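Local coordinates for protein myosin-4 (Saccharomyces cerevisiae, PDB 3MMI) that serves as a type V myosin motor in the mRNA localization machinery, carrying messages such as ASH1 toward the bud through its interaction with SHE3, at residues A[170-173]-A[174-178]. Sequence-based numbering, arbitrary orientation.
Sequences IFDM and VLNEK
The side chains of F171 and D172 meet those of L175 and N176, four or five residues on, at the C-terminal end of the short helix 170-174, a single helical turn in the mostly helical globular tail (dilute domain) that runs out into a loop. The last turn closes largely on F171 O, which accepts from L175 N at 2.9 Å and from V174 N at 3.2 Å, both reaching it from the same face of its plane, with N176 N adding a weak bond. With its CG swung anti to the backbone N (chi1 179°), the F171 ring comes over the following turn, N176 N lying over one face. The L175 side chain crosses that of F171 at about a right angle and fills the CD1-CE1 side, its CB placed obliquely to the ring, 3.7 Å from F171 CE1, while N176 CB fits against F171 CE2 at 3.8 Å. Outside the pair, K234 makes a cation-pi contact with the ring. Behind, V174 is the bump that packs between L227 of helix 209-234 and V246 of helix 240-257, its CG2 3.4 Å from I170 O, and M173 reaches F188 and L191 of helix 185-204. The D172 and N176 side chains run alongside each other in the same direction, and N176 ND2 donates to D172 OD1 at 2.6 Å. An alanine here in place of N176 would probably leave D172 OD1 without its amide partner and the carboxylate freer to turn. D172 OD1 sits only 14° out of the N176 amide plane, yet ND2 meets it from above the carboxylate plane.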
# COMPACT_ATOMS: atom_id res chain seq x y z
N ILE A 170 5.76 0.45 15.70
CA ILE A 170 6.25 1.62 15.01
C ILE A 170 6.05 2.92 15.79
O ILE A 170 6.97 3.74 15.85
CB ILE A 170 5.75 1.74 13.55
CG1 ILE A 170 6.81 1.15 12.57
CG2 ILE A 170 5.83 3.18 13.07
CD1 ILE A 170 6.50 -0.18 12.04
N PHE A 171 4.92 3.07 16.44
CA PHE A 171 4.69 4.18 17.27
C PHE A 171 5.74 4.42 18.37
O PHE A 171 6.30 5.52 18.49
CB PHE A 171 3.26 4.17 17.87
CG PHE A 171 3.03 5.36 18.78
CD1 PHE A 171 2.67 6.59 18.24
CD2 PHE A 171 3.31 5.28 20.13
CE1 PHE A 171 2.52 7.77 19.10
CE2 PHE A 171 3.20 6.42 20.98
CZ PHE A 171 2.77 7.65 20.50
N ASP A 172 5.98 3.42 19.23
CA ASP A 172 6.95 3.51 20.33
C ASP A 172 8.33 3.65 19.88
O ASP A 172 9.12 4.24 20.58
CB ASP A 172 6.93 2.31 21.29
CG ASP A 172 5.75 2.35 22.25
OD1 ASP A 172 5.31 3.45 22.58
OD2 ASP A 172 5.25 1.26 22.66
N MET A 173 8.63 3.15 18.70
CA MET A 173 9.98 3.26 18.10
C MET A 173 10.23 4.68 17.62
O MET A 173 11.32 5.15 17.66
CB MET A 173 10.00 2.25 16.92
CG MET A 173 11.32 1.66 16.59
SD MET A 173 11.29 0.60 15.18
CE MET A 173 9.56 0.31 14.86
N VAL A 174 9.19 5.36 17.09
CA VAL A 174 9.44 6.55 16.25
C VAL A 174 8.95 7.77 16.91
O VAL A 174 9.70 8.74 16.95
CB VAL A 174 8.83 6.45 14.81
CG1 VAL A 174 8.91 7.81 14.10
CG2 VAL A 174 9.37 5.33 14.03
N LEU A 175 7.72 7.76 17.44
CA LEU A 175 7.02 8.97 17.88
C LEU A 175 6.96 9.23 19.40
O LEU A 175 6.63 10.38 19.82
CB LEU A 175 5.57 8.86 17.38
CG LEU A 175 5.39 8.94 15.88
CD1 LEU A 175 3.93 8.86 15.55
CD2 LEU A 175 6.09 10.33 15.39
N ASN A 176 7.14 8.15 20.19
CA ASN A 176 6.87 8.16 21.67
C ASN A 176 7.97 8.87 22.39
O ASN A 176 9.05 8.33 22.55
CB ASN A 176 6.79 6.73 22.23
CG ASN A 176 6.28 6.67 23.67
OD1 ASN A 176 6.23 7.68 24.38
ND2 ASN A 176 5.88 5.48 24.09
N GLU A 177 7.73 10.12 22.79
CA GLU A 177 8.85 10.90 23.34
C GLU A 177 9.33 10.31 24.64
O GLU A 177 10.53 10.42 24.94
CB GLU A 177 8.51 12.39 23.49
CG GLU A 177 7.30 12.70 24.39
CD GLU A 177 7.75 13.14 25.79
OE1 GLU A 177 8.94 13.45 25.93
OE2 GLU A 177 6.91 13.15 26.74
N LYS A 178 8.42 9.61 25.35
CA LYS A 178 8.77 8.87 26.61
C LYS A 178 9.95 7.91 26.42
O LYS A 178 10.69 7.65 27.36
CB LYS A 178 7.57 8.10 27.24
CG LYS A 178 6.29 8.92 27.39
O HOH W 1 10.80 6.89 20.58